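Local coordinates for protein purine nucleoside phosphorylase (Anopheles gambiae, PDB 2P4S) that cleaves the N-glycosidic bond of inosine, guanosine and their 2'-deoxy forms with phosphate in purine salvage, releasing the free base and pentose 1-phosphate, at residues V112-Q126 and E353-I367. Numbering follows the deposited sequence.
With DIH (7-[[(3R,4R)-3-(hydroxymethyl)-4-oxidanyl-pyrrolidin-1-ium-1-yl]methyl]-3,5-dihydropyrrolo[3,2-d]pyrimidin-4-one), chain F; PO4 (phosphate ion), chain D.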
ATOM      1  N   VAL A 112       0.630 -25.285  21.364  1.00 25.29           N
ATOM      2  CA  VAL A 112       0.915 -25.039  19.981  1.00 24.04           C
ATOM      3  C   VAL A 112      -0.384 -24.777  19.204  1.00 23.43           C
ATOM      4  O   VAL A 112      -1.239 -25.629  19.162  1.00 23.00           O
ATOM      5  CB  VAL A 112       1.698 -26.227  19.328  1.00 23.93           C
ATOM      6  CG1 VAL A 112       2.066 -25.881  17.886  1.00 21.41           C
ATOM      7  CG2 VAL A 112       2.970 -26.587  20.153  1.00 23.37           C
ATOM      8  N   GLY A 113      -0.496 -23.605  18.571  1.00 23.03           N
ATOM      9  CA  GLY A 113      -1.540 -23.340  17.547  1.00 22.51           C
ATOM     10  C   GLY A 113      -1.063 -23.561  16.103  1.00 23.14           C
ATOM     11  O   GLY A 113       0.063 -23.200  15.758  1.00 23.73           O
ATOM     12  N   ILE A 114      -1.912 -24.131  15.249  1.00 21.89           N
ATOM     13  CA  ILE A 114      -1.570 -24.410  13.854  1.00 21.57           C
ATOM     14  C   ILE A 114      -2.661 -23.786  12.949  1.00 22.24           C
ATOM     15  O   ILE A 114      -3.869 -24.060  13.113  1.00 21.60           O
ATOM     16  CB  ILE A 114      -1.464 -25.930  13.558  1.00 21.30           C
ATOM     17  CG1 ILE A 114      -0.435 -26.616  14.471  1.00 21.86           C
ATOM     18  CG2 ILE A 114      -1.118 -26.191  12.085  1.00 21.65           C
ATOM     19  CD1 ILE A 114      -0.525 -28.185  14.485  1.00 20.03           C
ATOM     20  N   ILE A 115      -2.256 -22.928  12.018  1.00 21.40           N
ATOM     21  CA  ILE A 115      -3.201 -22.454  10.974  1.00 21.02           C
ATOM     22  C   ILE A 115      -2.961 -23.212   9.675  1.00 21.47           C
ATOM     23  O   ILE A 115      -1.856 -23.152   9.139  1.00 21.77           O
ATOM     24  CB  ILE A 115      -3.111 -20.922  10.779  1.00 20.78           C
ATOM     25  CG1 ILE A 115      -3.120 -20.235  12.142  1.00 19.70           C
ATOM     26  CG2 ILE A 115      -4.298 -20.420   9.906  1.00 19.03           C
ATOM     27  CD1 ILE A 115      -2.990 -18.694  12.095  1.00 20.63           C
ATOM     28  N   CYS A 116      -3.950 -23.975   9.210  1.00 22.15           N
ATOM     29  CA  CYS A 116      -3.900 -24.697   7.910  1.00 23.98           C
ATOM     30  C   CYS A 116      -4.420 -23.890   6.698  1.00 23.98           C
ATOM     31  O   CYS A 116      -5.609 -23.528   6.659  1.00 24.64           O
ATOM     32  CB  CYS A 116      -4.749 -25.973   7.985  1.00 23.75           C
ATOM     33  SG  CYS A 116      -4.312 -27.023   9.377  1.00 30.02           S
ATOM     34  N   GLY A 117      -3.573 -23.686   5.685  1.00 23.89           N
ATOM     35  CA  GLY A 117      -3.916 -22.860   4.540  1.00 22.38           C
ATOM     36  C   GLY A 117      -4.470 -23.666   3.402  1.00 23.46           C
ATOM     37  O   GLY A 117      -4.957 -24.808   3.608  1.00 23.89           O
ATOM     38  N   SER A 118      -4.385 -23.125   2.185  1.00 22.81           N
ATOM     39  CA  SER A 118      -4.996 -23.798   1.020  1.00 22.94           C
ATOM     40  C   SER A 118      -4.312 -25.120   0.685  1.00 24.45           C
ATOM     41  O   SER A 118      -3.113 -25.135   0.346  1.00 25.46           O
ATOM     42  CB  SER A 118      -5.049 -22.872  -0.200  1.00 22.35           C
ATOM     43  OG  SER A 118      -5.959 -21.806   0.029  1.00 20.77           O
ATOM     44  N   GLY A 119      -5.060 -26.226   0.786  1.00 24.36           N
ATOM     45  CA  GLY A 119      -4.494 -27.570   0.574  1.00 24.23           C
ATOM     46  C   GLY A 119      -3.889 -28.255   1.784  1.00 24.52           C
ATOM     47  O   GLY A 119      -3.429 -29.388   1.680  1.00 25.29           O
ATOM     48  N   LEU A 120      -3.918 -27.586   2.934  1.00 24.13           N
ATOM     49  CA  LEU A 120      -3.292 -28.077   4.151  1.00 24.59           C
ATOM     50  C   LEU A 120      -4.277 -28.507   5.271  1.00 25.16           C
ATOM     51  O   LEU A 120      -3.864 -28.923   6.370  1.00 24.52           O
ATOM     52  CB  LEU A 120      -2.286 -27.027   4.651  1.00 24.19           C
ATOM     53  CG  LEU A 120      -1.072 -26.764   3.722  1.00 24.50           C
ATOM     54  CD1 LEU A 120      -0.825 -25.286   3.521  1.00 19.27           C
ATOM     55  CD2 LEU A 120       0.188 -27.420   4.305  1.00 25.11           C
ATOM     56  N   GLY A 121      -5.571 -28.431   4.968  1.00 26.21           N
ATOM     57  CA  GLY A 121      -6.631 -28.732   5.926  1.00 28.60           C
ATOM     58  C   GLY A 121      -6.635 -30.139   6.495  1.00 30.80           C
ATOM     59  O   GLY A 121      -7.068 -30.352   7.619  1.00 30.34           O
ATOM     60  N   THR A 122      -6.122 -31.102   5.735  1.00 33.24           N
ATOM     61  CA  THR A 122      -5.998 -32.473   6.226  1.00 35.38           C
ATOM     62  C   THR A 122      -5.050 -32.617   7.414  1.00 35.56           C
ATOM     63  O   THR A 122      -5.044 -33.665   8.072  1.00 36.56           O
ATOM     64  CB  THR A 122      -5.585 -33.483   5.102  1.00 36.53           C
ATOM     65  OG1 THR A 122      -4.255 -33.185   4.625  1.00 37.89           O
ATOM     66  CG2 THR A 122      -6.613 -33.482   3.942  1.00 36.75           C
ATOM     67  N   LEU A 123      -4.264 -31.591   7.717  1.00 35.73           N
ATOM     68  CA  LEU A 123      -3.476 -31.639   8.946  1.00 36.19           C
ATOM     69  C   LEU A 123      -4.374 -31.849  10.176  1.00 36.87           C
ATOM     70  O   LEU A 123      -4.007 -32.599  11.102  1.00 36.70           O
ATOM     71  CB  LEU A 123      -2.639 -30.370   9.130  1.00 36.46           C
ATOM     72  CG  LEU A 123      -1.347 -30.192   8.313  1.00 38.44           C
ATOM     73  CD1 LEU A 123      -0.862 -28.740   8.442  1.00 38.71           C
ATOM     74  CD2 LEU A 123      -0.243 -31.188   8.696  1.00 36.93           C
ATOM     75  N   ALA A 124      -5.528 -31.161  10.195  1.00 36.32           N
ATOM     76  CA  ALA A 124      -6.490 -31.266  11.304  1.00 36.62           C
ATOM     77  C   ALA A 124      -7.123 -32.667  11.410  1.00 37.00           C
ATOM     78  O   ALA A 124      -7.505 -33.101  12.496  1.00 37.32           O
ATOM     79  CB  ALA A 124      -7.553 -30.210  11.184  1.00 35.69           C
ATOM     80  N   GLU A 125      -7.228 -33.362  10.286  1.00 37.55           N
ATOM     81  CA  GLU A 125      -7.754 -34.738  10.235  1.00 38.75           C
ATOM     82  C   GLU A 125      -6.834 -35.813  10.832  1.00 38.20           C
ATOM     83  O   GLU A 125      -7.244 -36.942  11.074  1.00 38.39           O
ATOM     84  CB  GLU A 125      -8.101 -35.112   8.792  1.00 39.36           C
ATOM     85  CG  GLU A 125      -9.304 -34.378   8.233  1.00 43.21           C
ATOM     86  CD  GLU A 125      -9.557 -34.756   6.792  1.00 51.14           C
ATOM     87  OE1 GLU A 125      -8.925 -35.741   6.321  1.00 54.88           O
ATOM     88  OE2 GLU A 125     -10.377 -34.078   6.120  1.00 55.38           O
ATOM     89  N   GLN A 126      -5.586 -35.469  11.081  1.00 37.95           N
ATOM     90  CA  GLN A 126      -4.671 -36.441  11.645  1.00 37.70           C
ATOM     91  C   GLN A 126      -4.646 -36.354  13.149  1.00 36.83           C
ATOM     92  O   GLN A 126      -3.955 -37.124  13.781  1.00 37.61           O
ATOM     93  CB  GLN A 126      -3.277 -36.240  11.057  1.00 37.69           C
ATOM     94  CG  GLN A 126      -3.351 -36.403   9.570  1.00 40.54           C
ATOM     95  CD  GLN A 126      -2.019 -36.518   8.925  1.00 43.43           C
ATOM     96  OE1 GLN A 126      -1.037 -36.939   9.559  1.00 44.24           O
ATOM     97  NE2 GLN A 126      -1.961 -36.152   7.634  1.00 42.35           N
ATOM     98  N   GLU A 353      -0.669 -35.112   1.696  1.00 30.81           N
ATOM     99  CA  GLU A 353      -1.152 -35.053   3.075  1.00 31.89           C
ATOM    100  C   GLU A 353      -0.351 -35.924   4.069  1.00 30.51           C
ATOM    101  O   GLU A 353      -0.185 -35.555   5.244  1.00 29.02           O
ATOM    102  CB  GLU A 353      -2.679 -35.349   3.141  1.00 31.03           C
ATOM    103  CG  GLU A 353      -3.054 -36.780   2.837  1.00 34.21           C
ATOM    104  CD  GLU A 353      -4.579 -37.030   2.824  1.00 36.31           C
ATOM    105  OE1 GLU A 353      -5.284 -36.621   3.796  1.00 39.75           O
ATOM    106  OE2 GLU A 353      -5.039 -37.670   1.839  1.00 39.07           O
ATOM    107  N   LYS A 354       0.127 -37.078   3.593  1.00 30.61           N
ATOM    108  CA  LYS A 354       0.891 -37.980   4.439  1.00 31.34           C
ATOM    109  C   LYS A 354       2.204 -37.277   4.851  1.00 29.39           C
ATOM    110  O   LYS A 354       2.492 -37.119   6.033  1.00 28.87           O
ATOM    111  CB  LYS A 354       1.105 -39.303   3.690  1.00 32.64           C
ATOM    112  CG  LYS A 354       1.540 -40.485   4.537  1.00 39.54           C
ATOM    113  CD  LYS A 354       0.850 -41.781   4.009  1.00 49.52           C
ATOM    114  CE  LYS A 354       1.764 -43.051   4.091  1.00 52.53           C
ATOM    115  NZ  LYS A 354       1.979 -43.553   5.494  1.00 54.25           N
ATOM    116  N   THR A 355       2.958 -36.818   3.861  1.00 28.32           N
ATOM    117  CA  THR A 355       4.206 -36.070   4.066  1.00 28.75           C
ATOM    118  C   THR A 355       4.057 -34.795   4.943  1.00 27.44           C
ATOM    119  O   THR A 355       4.810 -34.589   5.916  1.00 26.24           O
ATOM    120  CB  THR A 355       4.797 -35.657   2.667  1.00 29.36           C
ATOM    121  OG1 THR A 355       4.943 -36.825   1.857  1.00 32.24           O
ATOM    122  CG2 THR A 355       6.145 -34.978   2.797  1.00 30.32           C
ATOM    123  N   LEU A 356       3.098 -33.947   4.568  1.00 26.50           N
ATOM    124  CA  LEU A 356       2.805 -32.735   5.309  1.00 26.28           C
ATOM    125  C   LEU A 356       2.514 -33.037   6.772  1.00 24.71           C
ATOM    126  O   LEU A 356       3.023 -32.354   7.654  1.00 23.31           O
ATOM    127  CB  LEU A 356       1.643 -31.971   4.658  1.00 27.50           C
ATOM    128  CG  LEU A 356       1.877 -31.386   3.232  1.00 29.07           C
ATOM    129  CD1 LEU A 356       0.533 -31.191   2.492  1.00 26.58           C
ATOM    130  CD2 LEU A 356       2.617 -30.080   3.275  1.00 28.76           C
ATOM    131  N   GLY A 357       1.753 -34.103   7.020  1.00 24.61           N
ATOM    132  CA  GLY A 357       1.365 -34.483   8.395  1.00 24.13           C
ATOM    133  C   GLY A 357       2.551 -34.973   9.215  1.00 23.77           C
ATOM    134  O   GLY A 357       2.759 -34.544  10.351  1.00 23.38           O
ATOM    135  N   GLU A 358       3.343 -35.852   8.614  1.00 23.60           N
ATOM    136  CA  GLU A 358       4.575 -36.352   9.228  1.00 24.73           C
ATOM    137  C   GLU A 358       5.540 -35.218   9.557  1.00 23.71           C
ATOM    138  O   GLU A 358       6.069 -35.141  10.673  1.00 24.10           O
ATOM    139  CB  GLU A 358       5.231 -37.364   8.295  1.00 25.07           C
ATOM    140  CG  GLU A 358       6.394 -38.139   8.924  1.00 31.51           C
ATOM    141  CD  GLU A 358       5.998 -38.928  10.202  1.00 39.05           C
ATOM    142  OE1 GLU A 358       4.931 -39.610  10.197  1.00 42.87           O
ATOM    143  OE2 GLU A 358       6.751 -38.855  11.212  1.00 39.16           O
ATOM    144  N   PHE A 359       5.733 -34.318   8.589  1.00 23.09           N
ATOM    145  CA  PHE A 359       6.599 -33.115   8.737  1.00 21.79           C
ATOM    146  C   PHE A 359       6.138 -32.239   9.881  1.00 20.72           C
ATOM    147  O   PHE A 359       6.895 -31.938  10.802  1.00 20.44           O
ATOM    148  CB  PHE A 359       6.679 -32.336   7.379  1.00 21.39           C
ATOM    149  CG  PHE A 359       7.545 -31.080   7.416  1.00 21.16           C
ATOM    150  CD1 PHE A 359       8.948 -31.166   7.345  1.00 19.56           C
ATOM    151  CD2 PHE A 359       6.958 -29.823   7.508  1.00 17.01           C
ATOM    152  CE1 PHE A 359       9.748 -30.010   7.358  1.00 22.24           C
ATOM    153  CE2 PHE A 359       7.760 -28.647   7.502  1.00 21.71           C
ATOM    154  CZ  PHE A 359       9.156 -28.747   7.437  1.00 22.22           C
ATOM    155  N   VAL A 360       4.872 -31.849   9.855  1.00 21.15           N
ATOM    156  CA  VAL A 360       4.346 -30.997  10.926  1.00 20.68           C
ATOM    157  C   VAL A 360       4.357 -31.677  12.320  1.00 21.21           C
ATOM    158  O   VAL A 360       4.654 -31.052  13.347  1.00 20.76           O
ATOM    159  CB  VAL A 360       2.946 -30.430  10.575  1.00 20.63           C
ATOM    160  CG1 VAL A 360       2.295 -29.732  11.810  1.00 18.77           C
ATOM    161  CG2 VAL A 360       3.086 -29.424   9.409  1.00 19.50           C
ATOM    162  N   SER A 361       4.017 -32.952  12.319  1.00 21.52           N
ATOM    163  CA  SER A 361       4.007 -33.788  13.513  1.00 23.37           C
ATOM    164  C   SER A 361       5.388 -33.898  14.190  1.00 22.52           C
ATOM    165  O   SER A 361       5.517 -33.778  15.416  1.00 23.85           O
ATOM    166  CB  SER A 361       3.457 -35.157  13.084  1.00 23.59           C
ATOM    167  OG  SER A 361       3.463 -36.024  14.161  1.00 30.15           O
ATOM    168  N   ARG A 362       6.436 -34.063  13.387  1.00 22.79           N
ATOM    169  CA  ARG A 362       7.815 -33.989  13.896  1.00 22.18           C
ATOM    170  C   ARG A 362       8.272 -32.629  14.425  1.00 22.46           C
ATOM    171  O   ARG A 362       8.997 -32.599  15.419  1.00 22.07           O
ATOM    172  CB  ARG A 362       8.783 -34.558  12.883  1.00 22.82           C
ATOM    173  CG  ARG A 362       8.497 -35.999  12.649  1.00 23.54           C
ATOM    174  CD  ARG A 362       9.608 -36.732  11.997  1.00 26.91           C
ATOM    175  NE  ARG A 362       9.186 -38.110  11.712  1.00 27.97           N
ATOM    176  CZ  ARG A 362      10.022 -39.130  11.517  1.00 31.27           C
ATOM    177  NH1 ARG A 362      11.341 -38.927  11.546  1.00 30.54           N
ATOM    178  NH2 ARG A 362       9.540 -40.346  11.255  1.00 30.86           N
ATOM    179  N   ILE A 363       7.848 -31.511  13.797  1.00 21.90           N
ATOM    180  CA  ILE A 363       8.084 -30.170  14.396  1.00 21.96           C
ATOM    181  C   ILE A 363       7.422 -29.965  15.749  1.00 21.42           C
ATOM    182  O   ILE A 363       8.047 -29.461  16.680  1.00 21.43           O
ATOM    183  CB  ILE A 363       7.732 -28.967  13.441  1.00 22.87           C
ATOM    184  CG1 ILE A 363       8.919 -28.693  12.499  1.00 24.81           C
ATOM    185  CG2 ILE A 363       7.538 -27.642  14.223  1.00 21.51           C
ATOM    186  CD1 ILE A 363       8.587 -29.148  11.129  1.00 27.91           C
ATOM    187  N   VAL A 364       6.159 -30.344  15.856  1.00 21.58           N
ATOM    188  CA  VAL A 364       5.414 -30.202  17.117  1.00 22.44           C
ATOM    189  C   VAL A 364       6.077 -31.078  18.204  1.00 23.49           C
ATOM    190  O   VAL A 364       6.214 -30.660  19.384  1.00 23.42           O
ATOM    191  CB  VAL A 364       3.912 -30.599  16.892  1.00 22.89           C
ATOM    192  CG1 VAL A 364       3.172 -30.775  18.230  1.00 21.70           C
ATOM    193  CG2 VAL A 364       3.227 -29.575  16.023  1.00 20.74           C
ATOM    194  N   LYS A 365       6.475 -32.294  17.805  1.00 24.66           N
ATOM    195  CA  LYS A 365       7.200 -33.191  18.710  1.00 27.58           C
ATOM    196  C   LYS A 365       8.506 -32.559  19.213  1.00 26.93           C
ATOM    197  O   LYS A 365       8.815 -32.646  20.392  1.00 28.07           O
ATOM    198  CB  LYS A 365       7.430 -34.538  18.030  1.00 27.55           C
ATOM    199  CG  LYS A 365       8.459 -35.477  18.723  1.00 31.26           C
ATOM    200  CD  LYS A 365       8.914 -36.565  17.705  1.00 32.13           C
ATOM    201  CE  LYS A 365       9.459 -37.822  18.426  1.00 41.71           C
ATOM    202  NZ  LYS A 365      10.879 -37.642  18.850  1.00 44.45           N
ATOM    203  N   HIS A 366       9.233 -31.862  18.348  1.00 27.19           N
ATOM    204  CA  HIS A 366      10.410 -31.136  18.770  1.00 27.66           C
ATOM    205  C   HIS A 366      10.113 -29.975  19.788  1.00 28.89           C
ATOM    206  O   HIS A 366      10.796 -29.813  20.826  1.00 26.94           O
ATOM    207  CB  HIS A 366      11.179 -30.625  17.537  1.00 27.88           C
ATOM    208  CG  HIS A 366      12.463 -29.922  17.883  1.00 27.88           C
ATOM    209  ND1 HIS A 366      13.606 -30.604  18.252  1.00 27.56           N
ATOM    210  CD2 HIS A 366      12.764 -28.601  17.961  1.00 24.93           C
ATOM    211  CE1 HIS A 366      14.565 -29.725  18.512  1.00 27.22           C
ATOM    212  NE2 HIS A 366      14.074 -28.507  18.346  1.00 25.44           N
ATOM    213  N   ILE A 367       9.100 -29.162  19.472  1.00 29.64           N
ATOM    214  CA  ILE A 367       8.651 -28.095  20.369  1.00 29.54           C
ATOM    215  C   ILE A 367       8.291 -28.688  21.747  1.00 31.64           C
ATOM    216  O   ILE A 367       8.619 -28.125  22.792  1.00 32.64           O
ATOM    217  CB  ILE A 367       7.427 -27.362  19.775  1.00 28.82           C
ATOM    218  CG1 ILE A 367       7.844 -26.580  18.513  1.00 27.74           C
ATOM    219  CG2 ILE A 367       6.730 -26.514  20.853  1.00 26.82           C
ATOM    220  CD1 ILE A 367       6.700 -26.095  17.610  1.00 28.20           C
TER
HETATM  221  O5' DIH F 401      -5.786 -20.257  -4.976  1.00 18.22           O
HETATM  222  C5' DIH F 401      -5.917 -18.958  -4.365  1.00 18.39           C
HETATM  223  C4' DIH F 401      -5.610 -19.140  -2.898  1.00 18.57           C
HETATM  224  C6' DIH F 401      -4.242 -19.828  -2.687  1.00 16.89           C
HETATM  225  C3' DIH F 401      -5.545 -17.794  -2.210  1.00 16.77           C
HETATM  226  O3' DIH F 401      -6.033 -17.953  -0.876  1.00 15.14           O
HETATM  227  C2' DIH F 401      -4.058 -17.503  -2.128  1.00 14.53           C
HETATM  228  N1' DIH F 401      -3.482 -18.856  -1.849  1.00 16.27           N
HETATM  229  C10 DIH F 401      -2.016 -18.824  -1.957  1.00 13.21           C
HETATM  230  C9  DIH F 401      -1.391 -18.850  -3.335  1.00 13.77           C
HETATM  231  C8  DIH F 401      -1.051 -20.022  -4.061  1.00 13.76           C
HETATM  232  N7  DIH F 401      -0.481 -19.648  -5.240  1.00 14.43           N
HETATM  233  C5  DIH F 401      -0.435 -18.292  -5.314  1.00 12.86           C
HETATM  234  C6  DIH F 401       0.114 -17.319  -6.301  1.00 14.19           C
HETATM  235  O6  DIH F 401       0.665 -17.702  -7.413  1.00 15.95           O
HETATM  236  N1  DIH F 401      -0.015 -16.018  -5.965  1.00 13.84           N
HETATM  237  C2  DIH F 401      -0.601 -15.583  -4.808  1.00 14.24           C
HETATM  238  N3  DIH F 401      -1.074 -16.431  -3.882  1.00 13.24           N
HETATM  239  C4  DIH F 401      -0.989 -17.781  -4.129  1.00 13.35           C
HETATM  240  P   PO4 D 503      -3.616 -19.673   1.865  1.00 17.31           P
HETATM  241  O1  PO4 D 503      -2.883 -20.976   1.868  1.00 17.23           O
HETATM  242  O2  PO4 D 503      -4.625 -19.697   3.015  1.00 17.48           O
HETATM  243  O3  PO4 D 503      -2.739 -18.496   2.077  1.00 16.91           O
HETATM  244  O4  PO4 D 503      -4.292 -19.534   0.534  1.00 16.98           O
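Gln126 reaches Gly357 and Glu353 with CG set anti to its own carbonyl carbon (chi1 -59°) and the chain extended beyond, which lays the amide over the helix backbone. Gln126 OE1 then lies 3.6 Å from Gly357 CA, a close approach to a residue with no side chain. Gln126 NE2 donates to Glu353 O at 3.0 Å in a bent bond (140°). That acceptor lies in the amide plane, whereas the donor stands above the carbonyl plane, opposite the face taken by Gly357 N, so two donors grip one oxygen. Leu123 lays CD2 against the helix, 3.6 Å from Leu356 O and 3.8 Å from Val360 CB, its side chain roughly perpendicular to Val360's. Toward the helix start Leu120 CD2 meets Leu356 CD2 at 3.7 Å; toward later turns Ile114 CD1 points tip to tip at Val360 CG1, and Val112 CG2 touches Ile367 CG2 (3.8 Å). Strand 112-116, between strands 161-167 and 195-204 of the central sheet, runs nearly antiparallel to helix 353-367 (158°), their axes 10.7 Å apart at closest approach.

In the type II turn Gly117-Leu120, Ser118 N donates to phosphate O1 (2.6 Å). The chemistry is therefore divided: apolar branches pack the helix against the sheet, one side-chain amide hydrogen-bonds to it, and the turn offers an N-H to phosphate.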